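Side-chain contacts in fervidolysin (Fervidobacterium pennivorans, PDB 1R6V), which degrades keratin into peptides as a subtilisin-like serine protease, which allows the bacterium to grow on native feathers: residues I62-I67 with S274-E279; V36-N39 with E43-K46; V55-P60 with V249-I254. The protein carries 1 engineered substitution. All coordinates share one frame; numbering follows the deposited sequence.

Contact 1. Residues I62-I67 with S274-E279; sequences IKVVSI and SYTMKE
Ile62 and Val64 rest on the first turn of helix 275-286, touching Thr276 and Glu279. These contacts are van der Waals. Ile62 crosses Thr276 at about a right angle, and its CD1 lies 3.9 Å from Thr276 O. With chi1 at 60°, CG1 sits between the backbone N and the carbonyl carbon and carries CD1 to Thr276. CG2, beside the backbone N, is 3.9 Å from Glu279 O. Ile62 CB and Glu279 CB approach to 4.1 Å. Beyond CB the glutamate chain bends at chi2. Val64 adds CG2, which lies 4.0 Å from Thr276 OG1 and 4.1 Å from Thr276 CG2.

The hydrogen bonds lie beside the apolar patch. Ser274 is the N-cap of the helix, and its OG accepts from Met277 N at 2.9 Å in a nearly straight bond (167°). Thr276 OG1 is bonded to Glu93 and Tyr91 of propeptide strand 89-93. Glu93 also accepts from Tyr275 N. Lys63 and Val64 form a G1 beta bulge facing Leu59.

The propeptide segment thus meets the catalytic domain mainly through aliphatic carbons, some resting on backbone carbonyl oxygens, while Thr276 satisfies its hydroxyl elsewhere. Van der Waals packing, not polar pairing, joins these two segments.

Contact 2. Residues V36-N39 with E43-K46; sequences VGYN and EVDK
The Tyr38 ring meets Val44 CG2, which approaches obliquely near the root of the ring. That methyl is 3.6 Å from Tyr38 CB. It is also 3.7 Å from Tyr38 CD2, so it sits beside the CB-CG bond and one flank of the ring. Tyr38 CB points to helix 41-51, and chi1 of 62° lays the ring across the neighbouring strand 64-68, where it packs on Lys63 and Val65. Ile89 of strand 89-93 also touches the side chain.

A second flat group, the Glu43 carboxylate, takes Lys46 NZ on the syn lone pair of OE2 at 2.8 Å. This is a salt bridge between residues about one helical turn apart. The pair lies on the helix itself and does not reach strand 33-38. Asp45 forms a further salt bridge, with Arg41.

Val36 completes the apolar contact. Its CG1 is 4.2 Å from Val44 CG2, and the two side chains run past each other in opposite directions. One methyl of Val44 therefore serves both Val36 and Tyr38. Val65 and Ile67 of the adjacent strand 64-68 also touch Val44.

Strand 33-38 leads directly into helix 41-51, which lies back on the sheet. The chain order strand, helix, strand, strand, helix, strand and the sheet order 54-59, 64-68, 33-38, 89-93 are those of a ferredoxin-like alpha+beta fold, as in subtilisin propeptides; this is its first beta-alpha unit.

Contact 3. Residues V55-P60 with V249-I254; sequences VVLELP and VAAGII
Strand 55-59 runs at 39° to helix 249-254, with the two axes 9.4 Å apart at their closest and Leu59 opposite Ala251. The helix turns small side chains, Ala250 and Ala251, to the strand. Leu59 does most of the touching. Its two methyls divide between successive helix residues. CD2 lies 3.6 Å from Ala251 CB and lies equally near Ala251 CA. CD1 reaches Ala250 CB at 3.9 Å and comes within 3.7 Å of Ala251 N, so the leucine end lies against the helix backbone as well as the alanine methyls. A chi1 of -70° places CG beside the backbone N; chi2 near 180° extends the chain to CD1, and CD2 branches toward Ala251.

The packing joins the propeptide to the catalytic domain. Strand 54-59 is an outermost strand of the antiparallel propeptide sheet, and helix 246-258 belongs to the subtilase domain. A propeptide sheet laid over surface helices of the protease is the arrangement known from subtilisin and its propeptide.

Leu57 adds a looser touch two residues earlier in the strand. Its CD2 is 4.2 Å from Ala251 CB. Glu58, between the two leucines in sequence but on the other face of the strand, makes a salt bridge with Arg41 of helix 41-51. On helix 246-258, Ala250 also packs on Ala280 of helix 275-286. Ile254, one turn later, touches Ala280 and the propeptide residue Gln61.

How the contacts relate
The three contacts meet at the antiparallel sheet of the propeptide. Contact 2 comes first along the chain and closes before the others open. Contacts 1 and 3 alternate their segments, and each joins the propeptide to the catalytic domain. Their centres are about 8 Å apart, and strands 54-59 and 64-68 are hydrogen-bonded neighbours. Contact 2 is about 11 Å from contact 1, centre to centre, and about 14 Å from contact 3. Its strand 33-38 pairs with strand 64-68 on the other side. Helices 246-258 and 275-286 cover one face of the sheet, and helix 41-51 packs on the opposite face. The propeptide core and the surface that meets the protease therefore lie on opposite faces of one sheet.

Contact 1. Residues I62-I67 with S274-E279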
loop_
_atom_site.group_PDB
_atom_site.type_symbol
_atom_site.label_atom_id
_atom_site.label_comp_id
_atom_site.label_asym_id
_atom_site.label_seq_id
_atom_site.Cartn_x
_atom_site.Cartn_y
_atom_site.Cartn_z
ATOM N N ILE A 62 -6.799 12.079 -6.373
ATOM C CA ILE A 62 -6.300 10.745 -6.730
ATOM C C ILE A 62 -7.420 9.895 -7.358
ATOM O O ILE A 62 -7.351 8.662 -7.397
ATOM C CB ILE A 62 -5.680 9.966 -5.518
ATOM C CG1 ILE A 62 -6.718 9.773 -4.413
ATOM C CG2 ILE A 62 -4.431 10.700 -5.006
ATOM C CD1 ILE A 62 -6.222 8.859 -3.261
ATOM N N LYS A 63 -8.449 10.573 -7.862
ATOM C CA LYS A 63 -9.570 9.900 -8.521
ATOM C C LYS A 63 -10.135 8.701 -7.758
ATOM O O LYS A 63 -10.185 7.578 -8.275
ATOM C CB LYS A 63 -9.156 9.472 -9.932
ATOM C CG LYS A 63 -8.954 10.632 -10.908
ATOM C CD LYS A 63 -8.393 10.100 -12.223
ATOM C CE LYS A 63 -8.483 11.114 -13.352
ATOM N NZ LYS A 63 -9.905 11.463 -13.657
ATOM N N VAL A 64 -10.588 8.967 -6.537
ATOM C CA VAL A 64 -11.166 7.946 -5.679
ATOM C C VAL A 64 -12.482 8.420 -5.119
ATOM O O VAL A 64 -12.647 9.596 -4.810
ATOM C CB VAL A 64 -10.241 7.607 -4.477
ATOM C CG1 VAL A 64 -11.011 6.795 -3.429
ATOM C CG2 VAL A 64 -9.043 6.805 -4.957
ATOM N N VAL A 65 -13.434 7.501 -5.040
ATOM C CA VAL A 65 -14.733 7.777 -4.446
ATOM C C VAL A 65 -14.945 6.614 -3.482
ATOM O O VAL A 65 -14.725 5.462 -3.861
ATOM C CB VAL A 65 -15.893 7.717 -5.467
ATOM C CG1 VAL A 65 -17.225 7.833 -4.728
ATOM C CG2 VAL A 65 -15.771 8.831 -6.495
ATOM N N SER A 66 -15.350 6.895 -2.247
ATOM C CA SER A 66 -15.619 5.829 -1.287
ATOM C C SER A 66 -17.143 5.704 -1.257
ATOM O O SER A 66 -17.848 6.710 -1.192
ATOM C CB SER A 66 -15.077 6.193 0.101
ATOM O OG SER A 66 -15.746 7.326 0.615
ATOM N N ILE A 67 -17.636 4.469 -1.321
ATOM C CA ILE A 67 -19.075 4.200 -1.351
ATOM C C ILE A 67 -19.535 3.326 -0.199
ATOM O O ILE A 67 -19.037 2.220 -0.015
ATOM C CB ILE A 67 -19.461 3.476 -2.662
ATOM C CG1 ILE A 67 -19.010 4.308 -3.863
ATOM C CG2 ILE A 67 -20.979 3.189 -2.688
ATOM C CD1 ILE A 67 -19.227 3.620 -5.207
ATOM N N SER A 274 -3.118 -1.672 -0.548
ATOM C CA SER A 274 -4.202 -0.798 -0.992
ATOM C C SER A 274 -3.773 0.039 -2.176
ATOM O O SER A 274 -2.747 0.721 -2.115
ATOM C CB SER A 274 -4.616 0.122 0.167
ATOM O OG SER A 274 -5.417 1.215 -0.256
ATOM N N TYR A 275 -4.539 -0.013 -3.260
ATOM C CA TYR A 275 -4.190 0.811 -4.412
ATOM C C TYR A 275 -4.447 2.266 -4.096
ATOM O O TYR A 275 -3.768 3.170 -4.608
ATOM C CB TYR A 275 -4.982 0.397 -5.640
ATOM C CG TYR A 275 -4.423 -0.854 -6.268
ATOM C CD1 TYR A 275 -4.805 -2.113 -5.818
ATOM C CD2 TYR A 275 -3.490 -0.775 -7.307
ATOM C CE1 TYR A 275 -4.278 -3.267 -6.391
ATOM C CE2 TYR A 275 -2.956 -1.927 -7.884
ATOM C CZ TYR A 275 -3.365 -3.165 -7.418
ATOM O OH TYR A 275 -2.888 -4.307 -8.015
ATOM N N THR A 276 -5.455 2.504 -3.265
ATOM C CA THR A 276 -5.782 3.858 -2.859
ATOM C C THR A 276 -4.663 4.461 -2.023
ATOM O O THR A 276 -4.246 5.601 -2.256
ATOM C CB THR A 276 -7.085 3.883 -2.041
ATOM O OG1 THR A 276 -8.155 3.470 -2.888
ATOM C CG2 THR A 276 -7.393 5.306 -1.517
ATOM N N MET A 277 -4.166 3.701 -1.049
ATOM C CA MET A 277 -3.092 4.227 -0.212
ATOM C C MET A 277 -1.805 4.437 -1.020
ATOM O O MET A 277 -1.044 5.374 -0.752
ATOM C CB MET A 277 -2.817 3.296 0.974
ATOM C CG MET A 277 -1.992 3.979 2.085
ATOM S SD MET A 277 -2.801 5.447 2.879
ATOM C CE MET A 277 -4.410 4.552 3.540
ATOM N N LYS A 278 -1.576 3.568 -2.003
ATOM C CA LYS A 278 -0.398 3.652 -2.875
ATOM C C LYS A 278 -0.502 4.989 -3.596
ATOM O O LYS A 278 0.450 5.773 -3.659
ATOM C CB LYS A 278 -0.424 2.513 -3.910
ATOM C CG LYS A 278 0.739 2.490 -4.920
ATOM C CD LYS A 278 1.976 1.878 -4.305
ATOM C CE LYS A 278 3.020 1.510 -5.357
ATOM N NZ LYS A 278 3.647 2.696 -6.027
ATOM N N GLU A 279 -1.691 5.249 -4.127
ATOM C CA GLU A 279 -1.921 6.499 -4.853
ATOM C C GLU A 279 -1.709 7.726 -3.979
ATOM O O GLU A 279 -1.161 8.735 -4.419
ATOM C CB GLU A 279 -3.343 6.549 -5.421
ATOM C CG GLU A 279 -3.573 5.742 -6.658
ATOM C CD GLU A 279 -2.718 6.204 -7.833
ATOM O OE1 GLU A 279 -2.892 7.333 -8.333
ATOM O OE2 GLU A 279 -1.872 5.421 -8.256
#

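Contact 2. Residues V36-N39 with E43-K46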
loop_
_atom_site.group_PDB
_atom_site.type_symbol
_atom_site.label_atom_id
_atom_site.label_comp_id
_atom_site.label_asym_id
_atom_site.label_seq_id
_atom_site.Cartn_x
_atom_site.Cartn_y
_atom_site.Cartn_z
ATOM N N VAL A 36 -13.450 3.166 -4.739
ATOM C CA VAL A 36 -13.397 3.036 -6.186
ATOM C C VAL A 36 -12.426 4.016 -6.821
ATOM O O VAL A 36 -12.592 5.227 -6.702
ATOM C CB VAL A 36 -14.809 3.250 -6.814
ATOM C CG1 VAL A 36 -14.747 3.086 -8.336
ATOM C CG2 VAL A 36 -15.808 2.227 -6.206
ATOM N N GLY A 37 -11.395 3.470 -7.464
ATOM C CA GLY A 37 -10.416 4.276 -8.166
ATOM C C GLY A 37 -10.959 4.323 -9.574
ATOM O O GLY A 37 -11.204 3.281 -10.184
ATOM N N TYR A 38 -11.146 5.521 -10.107
ATOM C CA TYR A 38 -11.725 5.654 -11.429
ATOM C C TYR A 38 -10.862 6.489 -12.346
ATOM O O TYR A 38 -9.889 7.112 -11.924
ATOM C CB TYR A 38 -13.090 6.347 -11.293
ATOM C CG TYR A 38 -13.010 7.757 -10.711
ATOM C CD1 TYR A 38 -12.772 8.862 -11.529
ATOM C CD2 TYR A 38 -13.168 7.988 -9.340
ATOM C CE1 TYR A 38 -12.696 10.162 -11.002
ATOM C CE2 TYR A 38 -13.091 9.297 -8.799
ATOM C CZ TYR A 38 -12.853 10.378 -9.643
ATOM O OH TYR A 38 -12.774 11.665 -9.132
ATOM N N ASN A 39 -11.224 6.471 -13.619
ATOM C CA ASN A 39 -10.578 7.337 -14.578
ATOM C C ASN A 39 -11.724 8.272 -14.949
ATOM O O ASN A 39 -11.573 9.481 -14.904
ATOM C CB ASN A 39 -10.073 6.570 -15.795
ATOM C CG ASN A 39 -8.758 5.860 -15.524
ATOM O OD1 ASN A 39 -7.871 6.403 -14.858
ATOM N ND2 ASN A 39 -8.624 4.649 -16.042
ATOM N N GLU A 43 -18.566 6.912 -14.615
ATOM C CA GLU A 43 -18.723 5.467 -14.539
ATOM C C GLU A 43 -18.960 5.005 -13.115
ATOM O O GLU A 43 -19.549 3.949 -12.887
ATOM C CB GLU A 43 -17.492 4.745 -15.100
ATOM C CG GLU A 43 -17.433 4.689 -16.615
ATOM C CD GLU A 43 -18.531 3.815 -17.217
ATOM O OE1 GLU A 43 -18.476 2.568 -17.088
ATOM O OE2 GLU A 43 -19.463 4.379 -17.824
ATOM N N VAL A 44 -18.475 5.779 -12.152
ATOM C CA VAL A 44 -18.658 5.418 -10.753
ATOM C C VAL A 44 -20.153 5.388 -10.450
ATOM O O VAL A 44 -20.614 4.593 -9.633
ATOM C CB VAL A 44 -17.950 6.430 -9.813
ATOM C CG1 VAL A 44 -18.177 6.052 -8.358
ATOM C CG2 VAL A 44 -16.445 6.443 -10.112
ATOM N N ASP A 45 -20.918 6.235 -11.129
ATOM C CA ASP A 45 -22.348 6.269 -10.882
ATOM C C ASP A 45 -23.025 4.946 -11.248
ATOM O O ASP A 45 -24.069 4.620 -10.694
ATOM C CB ASP A 45 -22.990 7.440 -11.629
ATOM C CG ASP A 45 -22.487 8.794 -11.131
ATOM O OD1 ASP A 45 -22.141 8.901 -9.930
ATOM O OD2 ASP A 45 -22.454 9.750 -11.936
ATOM N N LYS A 46 -22.426 4.185 -12.168
ATOM C CA LYS A 46 -22.974 2.888 -12.550
ATOM C C LYS A 46 -22.794 1.909 -11.386
ATOM O O LYS A 46 -23.624 1.029 -11.176
ATOM C CB LYS A 46 -22.278 2.349 -13.800
ATOM C CG LYS A 46 -22.582 3.142 -15.059
ATOM C CD LYS A 46 -21.857 2.549 -16.254
ATOM C CE LYS A 46 -22.228 3.263 -17.555
ATOM N NZ LYS A 46 -21.479 2.683 -18.703
#

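Contact 3. Residues V55-P60 with V249-I254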
loop_
_atom_site.group_PDB
_atom_site.type_symbol
_atom_site.label_atom_id
_atom_site.label_comp_id
_atom_site.label_asym_id
_atom_site.label_seq_id
_atom_site.Cartn_x
_atom_site.Cartn_y
_atom_site.Cartn_z
ATOM N N VAL A 55 -22.312 7.681 -1.784
ATOM C CA VAL A 55 -20.965 8.237 -1.836
ATOM C C VAL A 55 -20.750 9.006 -0.537
ATOM O O VAL A 55 -21.558 9.866 -0.194
ATOM C CB VAL A 55 -20.820 9.217 -3.021
ATOM C CG1 VAL A 55 -19.482 9.941 -2.946
ATOM C CG2 VAL A 55 -20.939 8.459 -4.334
ATOM N N VAL A 56 -19.677 8.693 0.192
ATOM C CA VAL A 56 -19.394 9.381 1.444
ATOM C C VAL A 56 -18.118 10.212 1.395
ATOM O O VAL A 56 -17.900 11.058 2.259
ATOM C CB VAL A 56 -19.285 8.391 2.624
ATOM C CG1 VAL A 56 -20.656 7.789 2.926
ATOM C CG2 VAL A 56 -18.297 7.293 2.283
ATOM N N LEU A 57 -17.278 9.973 0.393
ATOM C CA LEU A 57 -16.037 10.724 0.257
ATOM C C LEU A 57 -15.642 10.775 -1.199
ATOM O O LEU A 57 -15.711 9.765 -1.906
ATOM C CB LEU A 57 -14.902 10.057 1.049
ATOM C CG LEU A 57 -13.531 10.739 1.045
ATOM C CD1 LEU A 57 -13.591 12.096 1.735
ATOM C CD2 LEU A 57 -12.553 9.833 1.772
ATOM N N GLU A 58 -15.259 11.962 -1.648
ATOM C CA GLU A 58 -14.787 12.157 -3.006
ATOM C C GLU A 58 -13.386 12.733 -2.874
ATOM O O GLU A 58 -13.181 13.722 -2.168
ATOM C CB GLU A 58 -15.663 13.149 -3.759
ATOM C CG GLU A 58 -17.070 12.654 -3.989
ATOM C CD GLU A 58 -17.441 12.566 -5.463
ATOM O OE1 GLU A 58 -18.636 12.752 -5.769
ATOM O OE2 GLU A 58 -16.559 12.313 -6.317
ATOM N N LEU A 59 -12.426 12.105 -3.549
ATOM C CA LEU A 59 -11.034 12.548 -3.511
ATOM C C LEU A 59 -10.558 12.685 -4.941
ATOM O O LEU A 59 -9.823 11.850 -5.443
ATOM C CB LEU A 59 -10.177 11.509 -2.787
ATOM C CG LEU A 59 -10.453 11.428 -1.291
ATOM C CD1 LEU A 59 -9.657 10.275 -0.704
ATOM C CD2 LEU A 59 -10.069 12.761 -0.626
ATOM N N PRO A 60 -10.977 13.754 -5.624
ATOM C CA PRO A 60 -10.562 13.931 -7.015
ATOM C C PRO A 60 -9.070 13.998 -7.286
ATOM O O PRO A 60 -8.637 13.618 -8.377
ATOM C CB PRO A 60 -11.341 15.182 -7.457
ATOM C CG PRO A 60 -11.558 15.937 -6.193
ATOM C CD PRO A 60 -11.817 14.869 -5.150
ATOM N N VAL A 249 -7.755 8.229 5.466
ATOM C CA VAL A 249 -6.319 8.486 5.608
ATOM C C VAL A 249 -5.831 9.141 4.299
ATOM O O VAL A 249 -5.084 10.123 4.329
ATOM C CB VAL A 249 -5.518 7.189 5.864
ATOM C CG1 VAL A 249 -4.008 7.484 5.760
ATOM C CG2 VAL A 249 -5.842 6.655 7.279
ATOM N N ALA A 250 -6.249 8.600 3.155
ATOM C CA ALA A 250 -5.867 9.195 1.877
ATOM C C ALA A 250 -6.313 10.668 1.842
ATOM O O ALA A 250 -5.563 11.550 1.402
ATOM C CB ALA A 250 -6.493 8.401 0.697
ATOM N N ALA A 251 -7.532 10.941 2.303
ATOM C CA ALA A 251 -8.023 12.323 2.340
ATOM C C ALA A 251 -7.114 13.181 3.214
ATOM O O ALA A 251 -6.813 14.315 2.865
ATOM C CB ALA A 251 -9.443 12.372 2.895
ATOM N N GLY A 252 -6.701 12.645 4.365
ATOM C CA GLY A 252 -5.819 13.395 5.253
ATOM C C GLY A 252 -4.437 13.639 4.657
ATOM O O GLY A 252 -3.847 14.708 4.848
ATOM N N ILE A 253 -3.915 12.648 3.937
ATOM C CA ILE A 253 -2.595 12.772 3.306
ATOM C C ILE A 253 -2.669 13.790 2.182
ATOM O O ILE A 253 -1.775 14.622 2.016
ATOM C CB ILE A 253 -2.114 11.415 2.751
ATOM C CG1 ILE A 253 -1.653 10.534 3.921
ATOM C CG2 ILE A 253 -0.969 11.602 1.733
ATOM C CD1 ILE A 253 -1.393 9.078 3.517
ATOM N N ILE A 254 -3.755 13.733 1.424
ATOM C CA ILE A 254 -3.935 14.698 0.335
ATOM C C ILE A 254 -4.074 16.118 0.914
ATOM O O ILE A 254 -3.486 17.082 0.410
ATOM C CB ILE A 254 -5.187 14.359 -0.516
ATOM C CG1 ILE A 254 -4.862 13.310 -1.593
ATOM C CG2 ILE A 254 -5.638 15.621 -1.278
ATOM C CD1 ILE A 254 -4.192 12.030 -1.125
#